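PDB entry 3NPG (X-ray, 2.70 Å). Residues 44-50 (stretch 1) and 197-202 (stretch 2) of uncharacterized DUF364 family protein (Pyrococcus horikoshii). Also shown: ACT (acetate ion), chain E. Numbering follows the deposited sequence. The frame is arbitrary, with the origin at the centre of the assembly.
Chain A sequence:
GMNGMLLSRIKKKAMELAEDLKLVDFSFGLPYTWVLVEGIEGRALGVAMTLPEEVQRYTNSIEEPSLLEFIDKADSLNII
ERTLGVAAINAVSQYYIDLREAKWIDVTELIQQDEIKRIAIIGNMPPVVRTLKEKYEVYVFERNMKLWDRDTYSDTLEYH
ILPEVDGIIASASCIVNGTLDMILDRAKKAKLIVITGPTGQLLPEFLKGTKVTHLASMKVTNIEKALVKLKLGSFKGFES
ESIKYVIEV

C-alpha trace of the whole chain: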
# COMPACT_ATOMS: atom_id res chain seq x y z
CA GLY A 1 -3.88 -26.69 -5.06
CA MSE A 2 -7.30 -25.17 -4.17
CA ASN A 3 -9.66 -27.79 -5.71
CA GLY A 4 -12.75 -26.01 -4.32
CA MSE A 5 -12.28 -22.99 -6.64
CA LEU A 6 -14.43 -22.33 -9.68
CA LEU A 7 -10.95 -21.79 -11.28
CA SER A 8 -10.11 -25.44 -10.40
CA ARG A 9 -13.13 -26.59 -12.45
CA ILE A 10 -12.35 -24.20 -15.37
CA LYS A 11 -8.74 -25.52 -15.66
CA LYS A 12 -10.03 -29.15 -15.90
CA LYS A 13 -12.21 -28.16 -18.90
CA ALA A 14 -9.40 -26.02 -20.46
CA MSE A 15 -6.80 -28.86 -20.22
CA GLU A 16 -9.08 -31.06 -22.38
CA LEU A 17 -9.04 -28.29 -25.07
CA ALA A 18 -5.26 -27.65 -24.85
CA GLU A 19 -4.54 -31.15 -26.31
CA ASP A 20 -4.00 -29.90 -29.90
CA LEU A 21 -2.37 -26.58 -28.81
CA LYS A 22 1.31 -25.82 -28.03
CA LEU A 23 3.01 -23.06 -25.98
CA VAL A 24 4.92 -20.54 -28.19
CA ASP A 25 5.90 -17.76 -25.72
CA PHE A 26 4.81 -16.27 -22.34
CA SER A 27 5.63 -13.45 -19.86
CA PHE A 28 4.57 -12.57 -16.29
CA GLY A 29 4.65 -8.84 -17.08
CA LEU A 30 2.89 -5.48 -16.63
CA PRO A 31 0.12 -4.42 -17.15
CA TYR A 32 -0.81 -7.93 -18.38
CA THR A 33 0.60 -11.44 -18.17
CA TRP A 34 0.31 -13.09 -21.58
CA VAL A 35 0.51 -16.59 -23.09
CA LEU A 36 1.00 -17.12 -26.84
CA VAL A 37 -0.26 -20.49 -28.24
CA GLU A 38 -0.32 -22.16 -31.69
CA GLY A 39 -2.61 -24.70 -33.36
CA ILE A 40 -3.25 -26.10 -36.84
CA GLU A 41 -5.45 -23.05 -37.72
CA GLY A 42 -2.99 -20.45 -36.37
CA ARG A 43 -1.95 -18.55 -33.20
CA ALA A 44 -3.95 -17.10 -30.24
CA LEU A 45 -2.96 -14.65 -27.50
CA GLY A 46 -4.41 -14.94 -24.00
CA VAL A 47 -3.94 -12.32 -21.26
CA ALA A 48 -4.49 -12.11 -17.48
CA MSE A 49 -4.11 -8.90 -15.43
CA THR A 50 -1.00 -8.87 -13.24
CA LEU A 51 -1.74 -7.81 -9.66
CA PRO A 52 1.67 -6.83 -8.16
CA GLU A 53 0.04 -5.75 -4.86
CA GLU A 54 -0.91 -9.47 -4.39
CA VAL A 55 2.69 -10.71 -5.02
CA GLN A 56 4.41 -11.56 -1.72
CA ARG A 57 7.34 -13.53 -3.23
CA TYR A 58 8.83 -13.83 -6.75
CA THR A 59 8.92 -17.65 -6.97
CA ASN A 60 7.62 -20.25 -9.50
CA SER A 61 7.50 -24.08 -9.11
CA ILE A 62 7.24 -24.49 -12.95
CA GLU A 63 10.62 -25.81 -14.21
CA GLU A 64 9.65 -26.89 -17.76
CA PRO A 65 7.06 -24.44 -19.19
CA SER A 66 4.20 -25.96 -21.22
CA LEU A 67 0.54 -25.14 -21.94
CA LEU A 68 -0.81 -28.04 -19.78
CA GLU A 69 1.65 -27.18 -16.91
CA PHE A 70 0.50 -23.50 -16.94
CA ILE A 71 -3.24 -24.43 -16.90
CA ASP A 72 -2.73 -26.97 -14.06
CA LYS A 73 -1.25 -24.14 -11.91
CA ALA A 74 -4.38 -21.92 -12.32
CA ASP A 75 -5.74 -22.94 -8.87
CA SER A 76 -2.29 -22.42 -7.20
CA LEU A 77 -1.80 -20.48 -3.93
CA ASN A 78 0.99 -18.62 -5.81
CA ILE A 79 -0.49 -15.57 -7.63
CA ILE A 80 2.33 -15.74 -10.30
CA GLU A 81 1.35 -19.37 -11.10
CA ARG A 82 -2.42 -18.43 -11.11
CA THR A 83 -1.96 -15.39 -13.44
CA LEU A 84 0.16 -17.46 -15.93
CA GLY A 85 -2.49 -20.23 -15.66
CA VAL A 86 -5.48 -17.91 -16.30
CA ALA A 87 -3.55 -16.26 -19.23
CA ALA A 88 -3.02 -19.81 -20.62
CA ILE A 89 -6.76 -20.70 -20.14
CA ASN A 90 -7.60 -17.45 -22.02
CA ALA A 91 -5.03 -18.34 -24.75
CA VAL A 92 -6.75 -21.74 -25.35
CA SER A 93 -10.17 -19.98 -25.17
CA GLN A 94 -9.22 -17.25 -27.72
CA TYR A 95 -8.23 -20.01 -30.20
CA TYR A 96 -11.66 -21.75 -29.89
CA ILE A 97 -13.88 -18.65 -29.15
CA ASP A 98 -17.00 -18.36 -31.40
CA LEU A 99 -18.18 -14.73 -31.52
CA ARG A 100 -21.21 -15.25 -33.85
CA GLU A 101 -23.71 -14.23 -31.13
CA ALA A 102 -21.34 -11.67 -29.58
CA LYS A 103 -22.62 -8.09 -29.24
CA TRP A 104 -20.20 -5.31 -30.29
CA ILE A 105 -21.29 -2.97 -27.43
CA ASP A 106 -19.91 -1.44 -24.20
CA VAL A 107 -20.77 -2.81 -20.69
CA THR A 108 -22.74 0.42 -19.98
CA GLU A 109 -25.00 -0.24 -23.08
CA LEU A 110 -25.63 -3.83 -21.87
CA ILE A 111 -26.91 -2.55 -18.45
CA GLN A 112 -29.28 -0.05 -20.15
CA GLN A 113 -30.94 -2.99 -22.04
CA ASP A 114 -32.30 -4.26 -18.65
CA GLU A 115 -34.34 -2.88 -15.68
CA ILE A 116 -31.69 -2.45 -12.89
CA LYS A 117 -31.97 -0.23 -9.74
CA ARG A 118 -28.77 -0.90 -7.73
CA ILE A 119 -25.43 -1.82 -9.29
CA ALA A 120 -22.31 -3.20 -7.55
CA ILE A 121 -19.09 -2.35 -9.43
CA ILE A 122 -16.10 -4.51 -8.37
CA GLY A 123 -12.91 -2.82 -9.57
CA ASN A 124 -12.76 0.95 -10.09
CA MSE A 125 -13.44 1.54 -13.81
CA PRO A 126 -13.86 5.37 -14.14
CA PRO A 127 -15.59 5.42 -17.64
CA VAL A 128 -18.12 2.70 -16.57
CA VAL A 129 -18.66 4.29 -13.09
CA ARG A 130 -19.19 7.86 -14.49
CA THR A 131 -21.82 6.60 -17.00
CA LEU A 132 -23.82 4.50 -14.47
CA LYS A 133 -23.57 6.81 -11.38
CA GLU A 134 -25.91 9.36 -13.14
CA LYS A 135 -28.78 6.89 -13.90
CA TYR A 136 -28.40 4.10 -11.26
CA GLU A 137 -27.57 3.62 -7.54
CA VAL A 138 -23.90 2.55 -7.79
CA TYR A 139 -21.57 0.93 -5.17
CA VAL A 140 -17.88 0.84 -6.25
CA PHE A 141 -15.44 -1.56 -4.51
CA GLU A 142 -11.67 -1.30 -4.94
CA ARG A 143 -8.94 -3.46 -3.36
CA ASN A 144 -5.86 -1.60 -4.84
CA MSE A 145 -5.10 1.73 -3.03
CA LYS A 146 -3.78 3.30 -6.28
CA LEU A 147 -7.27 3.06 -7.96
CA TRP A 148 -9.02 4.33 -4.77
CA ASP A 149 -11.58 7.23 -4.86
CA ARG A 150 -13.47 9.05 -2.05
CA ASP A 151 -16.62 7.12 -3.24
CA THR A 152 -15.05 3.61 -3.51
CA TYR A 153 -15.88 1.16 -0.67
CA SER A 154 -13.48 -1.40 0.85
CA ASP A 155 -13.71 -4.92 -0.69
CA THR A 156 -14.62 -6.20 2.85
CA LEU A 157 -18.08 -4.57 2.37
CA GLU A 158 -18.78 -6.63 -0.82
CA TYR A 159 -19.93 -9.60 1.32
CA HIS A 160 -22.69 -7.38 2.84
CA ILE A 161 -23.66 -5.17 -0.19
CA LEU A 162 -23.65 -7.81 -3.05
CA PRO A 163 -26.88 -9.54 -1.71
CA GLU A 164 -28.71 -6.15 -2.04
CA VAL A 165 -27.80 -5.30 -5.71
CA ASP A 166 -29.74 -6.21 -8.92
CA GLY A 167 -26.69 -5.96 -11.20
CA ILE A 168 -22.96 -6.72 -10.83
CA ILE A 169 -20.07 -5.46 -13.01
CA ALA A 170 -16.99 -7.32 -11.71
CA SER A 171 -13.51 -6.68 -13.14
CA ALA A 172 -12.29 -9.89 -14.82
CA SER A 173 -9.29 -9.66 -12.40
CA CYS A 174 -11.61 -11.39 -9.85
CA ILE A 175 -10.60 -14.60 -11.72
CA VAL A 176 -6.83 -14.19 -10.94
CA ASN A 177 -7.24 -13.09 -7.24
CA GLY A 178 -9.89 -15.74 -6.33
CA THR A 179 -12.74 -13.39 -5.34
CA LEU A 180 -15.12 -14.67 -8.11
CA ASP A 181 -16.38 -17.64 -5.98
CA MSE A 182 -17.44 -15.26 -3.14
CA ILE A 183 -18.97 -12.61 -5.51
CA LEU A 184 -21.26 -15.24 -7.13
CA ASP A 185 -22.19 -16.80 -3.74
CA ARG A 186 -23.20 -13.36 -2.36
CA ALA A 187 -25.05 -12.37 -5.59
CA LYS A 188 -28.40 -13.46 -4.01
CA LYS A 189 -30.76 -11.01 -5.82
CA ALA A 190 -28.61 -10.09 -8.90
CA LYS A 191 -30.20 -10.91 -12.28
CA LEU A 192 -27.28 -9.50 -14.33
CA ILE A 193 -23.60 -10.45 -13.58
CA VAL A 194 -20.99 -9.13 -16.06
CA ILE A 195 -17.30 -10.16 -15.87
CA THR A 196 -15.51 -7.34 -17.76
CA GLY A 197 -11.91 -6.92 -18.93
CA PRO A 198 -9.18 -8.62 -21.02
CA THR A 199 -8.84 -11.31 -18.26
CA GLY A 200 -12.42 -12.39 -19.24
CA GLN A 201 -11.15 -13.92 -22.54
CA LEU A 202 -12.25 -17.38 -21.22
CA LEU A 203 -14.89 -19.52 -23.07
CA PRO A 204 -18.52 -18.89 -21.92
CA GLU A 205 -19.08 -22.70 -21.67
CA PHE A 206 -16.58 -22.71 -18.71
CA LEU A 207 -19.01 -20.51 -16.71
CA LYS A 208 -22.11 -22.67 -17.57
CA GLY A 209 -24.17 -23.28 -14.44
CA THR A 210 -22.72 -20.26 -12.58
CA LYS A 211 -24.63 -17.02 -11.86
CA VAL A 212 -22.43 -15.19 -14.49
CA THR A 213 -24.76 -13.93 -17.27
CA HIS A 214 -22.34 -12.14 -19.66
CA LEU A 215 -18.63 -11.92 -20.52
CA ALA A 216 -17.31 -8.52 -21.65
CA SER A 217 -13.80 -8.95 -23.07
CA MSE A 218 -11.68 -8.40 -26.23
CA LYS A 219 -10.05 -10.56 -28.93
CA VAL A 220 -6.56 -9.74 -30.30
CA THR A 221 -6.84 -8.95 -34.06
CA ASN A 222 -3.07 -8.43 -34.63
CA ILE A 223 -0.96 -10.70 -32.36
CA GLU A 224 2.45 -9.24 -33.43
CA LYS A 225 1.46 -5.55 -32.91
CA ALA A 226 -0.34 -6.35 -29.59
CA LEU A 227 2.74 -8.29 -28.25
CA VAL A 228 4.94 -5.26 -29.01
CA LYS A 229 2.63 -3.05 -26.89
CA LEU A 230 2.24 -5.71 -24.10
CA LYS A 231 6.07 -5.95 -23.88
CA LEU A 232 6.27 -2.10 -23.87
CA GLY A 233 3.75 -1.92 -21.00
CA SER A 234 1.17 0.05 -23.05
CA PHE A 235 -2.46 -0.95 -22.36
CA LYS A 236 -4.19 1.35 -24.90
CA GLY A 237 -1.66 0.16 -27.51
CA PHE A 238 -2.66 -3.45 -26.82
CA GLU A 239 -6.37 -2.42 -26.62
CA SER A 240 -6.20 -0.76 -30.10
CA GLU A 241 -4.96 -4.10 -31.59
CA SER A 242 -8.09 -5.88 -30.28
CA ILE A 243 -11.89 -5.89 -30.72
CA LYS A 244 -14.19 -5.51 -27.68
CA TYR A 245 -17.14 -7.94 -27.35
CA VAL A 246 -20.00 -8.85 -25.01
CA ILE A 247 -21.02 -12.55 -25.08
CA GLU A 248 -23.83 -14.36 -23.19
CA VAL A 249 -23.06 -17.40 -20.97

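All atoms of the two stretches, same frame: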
# COMPACT_ATOMS: atom_id res chain seq x y z
N ALA A 44 -2.99 -17.80 -31.10
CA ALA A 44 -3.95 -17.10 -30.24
C ALA A 44 -3.24 -16.53 -29.02
O ALA A 44 -2.39 -17.20 -28.43
CB ALA A 44 -5.05 -18.04 -29.81
N LEU A 45 -3.58 -15.29 -28.64
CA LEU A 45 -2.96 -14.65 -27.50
C LEU A 45 -3.94 -14.47 -26.35
O LEU A 45 -4.99 -13.84 -26.51
CB LEU A 45 -2.35 -13.29 -27.91
CG LEU A 45 -1.44 -12.59 -26.89
CD1 LEU A 45 -0.21 -13.44 -26.56
CD2 LEU A 45 -1.01 -11.25 -27.39
N GLY A 46 -3.61 -15.06 -25.21
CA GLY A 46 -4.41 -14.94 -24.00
C GLY A 46 -3.72 -14.07 -22.97
O GLY A 46 -2.49 -14.14 -22.82
N VAL A 47 -4.49 -13.22 -22.27
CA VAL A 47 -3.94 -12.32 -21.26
C VAL A 47 -4.64 -12.46 -19.92
O VAL A 47 -5.79 -12.88 -19.87
CB VAL A 47 -3.88 -10.84 -21.73
CG1 VAL A 47 -2.91 -10.67 -22.90
CG2 VAL A 47 -5.27 -10.32 -22.10
N ALA A 48 -3.93 -12.13 -18.83
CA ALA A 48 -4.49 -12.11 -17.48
C ALA A 48 -3.83 -11.00 -16.70
O ALA A 48 -2.60 -10.93 -16.66
CB ALA A 48 -4.26 -13.44 -16.79
N MSE A 49 -4.64 -10.07 -16.15
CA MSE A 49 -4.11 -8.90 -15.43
C MSE A 49 -3.17 -9.27 -14.29
O MSE A 49 -3.53 -10.07 -13.42
CB MSE A 49 -5.25 -8.01 -14.92
CG MSE A 49 -4.76 -6.73 -14.28
SE MSE A 49 -6.18 -5.68 -13.56
CE MSE A 49 -6.44 -4.48 -15.05
N THR A 50 -1.98 -8.68 -14.29
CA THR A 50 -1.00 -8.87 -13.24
C THR A 50 -1.35 -7.98 -12.07
O THR A 50 -1.62 -6.79 -12.26
CB THR A 50 0.42 -8.60 -13.77
OG1 THR A 50 0.65 -9.40 -14.93
CG2 THR A 50 1.49 -8.89 -12.74
N GLY A 197 -13.35 -7.13 -18.83
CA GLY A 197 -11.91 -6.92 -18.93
C GLY A 197 -11.19 -7.94 -19.78
O GLY A 197 -11.71 -9.04 -20.00
N PRO A 198 -9.94 -7.64 -20.20
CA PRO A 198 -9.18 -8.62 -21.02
C PRO A 198 -8.94 -9.98 -20.34
O PRO A 198 -8.72 -10.96 -21.03
CB PRO A 198 -7.85 -7.89 -21.29
CG PRO A 198 -8.16 -6.45 -21.13
CD PRO A 198 -9.20 -6.37 -20.05
N THR A 199 -9.01 -10.04 -18.98
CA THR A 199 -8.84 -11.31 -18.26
C THR A 199 -10.10 -12.24 -18.45
O THR A 199 -10.03 -13.45 -18.18
CB THR A 199 -8.51 -11.05 -16.76
OG1 THR A 199 -7.51 -10.03 -16.67
CG2 THR A 199 -8.03 -12.30 -16.04
N GLY A 200 -11.18 -11.66 -18.97
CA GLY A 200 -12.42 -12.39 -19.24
C GLY A 200 -12.47 -13.00 -20.63
O GLY A 200 -13.55 -13.22 -21.18
N GLN A 201 -11.28 -13.32 -21.21
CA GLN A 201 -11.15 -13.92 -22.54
C GLN A 201 -11.55 -15.40 -22.55
O GLN A 201 -11.54 -16.03 -23.61
CB GLN A 201 -9.71 -13.78 -23.06
CG GLN A 201 -9.40 -12.42 -23.67
CD GLN A 201 -7.94 -12.29 -24.03
OE1 GLN A 201 -7.06 -12.87 -23.38
NE2 GLN A 201 -7.64 -11.50 -25.05
N LEU A 202 -11.89 -15.96 -21.36
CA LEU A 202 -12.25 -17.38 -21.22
C LEU A 202 -13.54 -17.75 -22.00
O LEU A 202 -14.35 -16.87 -22.30
CB LEU A 202 -12.36 -17.78 -19.72
CG LEU A 202 -13.65 -17.35 -18.96
CD1 LEU A 202 -13.83 -18.17 -17.71
CD2 LEU A 202 -13.62 -15.90 -18.61
C ACT E . -9.03 -7.10 -16.37
O ACT E . -9.44 -8.06 -15.81
OXT ACT E . -8.05 -7.20 -17.02
CH3 ACT E . -9.73 -5.75 -16.21

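This is a small, largely buried contact in which two backbone amides of a β-strand are hydrogen-bonded not by another strand but by two polar side chains from an irregular loop, with a modest apolar contact between Val47 and Pro198 beside them. Strand residues 44-49 offer the amide groups of alternate residues, Val47 and Met49, to the loop. Val47 N donates to Gln201 OE1 at 2.8 Å, with an N-H...O angle of 157°, and Met49 N donates to Thr199 OG1 at 2.9 Å, with an angle of 167°. Both have ordinary lengths and good geometry, the second being the straighter, and neither uses a backbone carbonyl of the loop.

Glutamine suits its place because its side chain is long enough to span the gap: the CA atoms of Gly46 and Gln201 lie 7.0 Å apart, yet OE1 of Gln201 comes within 3.4 Å of Gly46 CA. The amide's other end, NE2, is hydrogen-bonded elsewhere in the structure. Threonine works at shorter range, where the CA atoms of Ala48 and Thr199 are 4.5 Å apart; its short side chain puts a hydroxyl within reach of Met49 N, and the oxygen accepts while its own proton stays free to be donated. The small Ala48 side chain fits this close approach, its CB lying 4.0 Å from Thr199 CG2.

Val47 also supplies the apolar component, its CG2 packing 3.6 Å from Pro198 CB. Both surfaces are hydrocarbon, so they can pack without a polar partner.

Within the loop, Gly200 N bonds to Gly197 O at 2.9 Å, while the bond from Gln201 N to Pro198 O, at 3.5 Å, is weak. Gly197, with phi/psi of 128/164, occupies a conformation in which a CB would jam against the preceding carbonyl oxygen. Beside it sits an acetate, probably from the crystallisation liquor; Thr199 OG1 lies 2.9 Å from both ACT O and ACT OXT, and which oxygen receives its proton is unsettled.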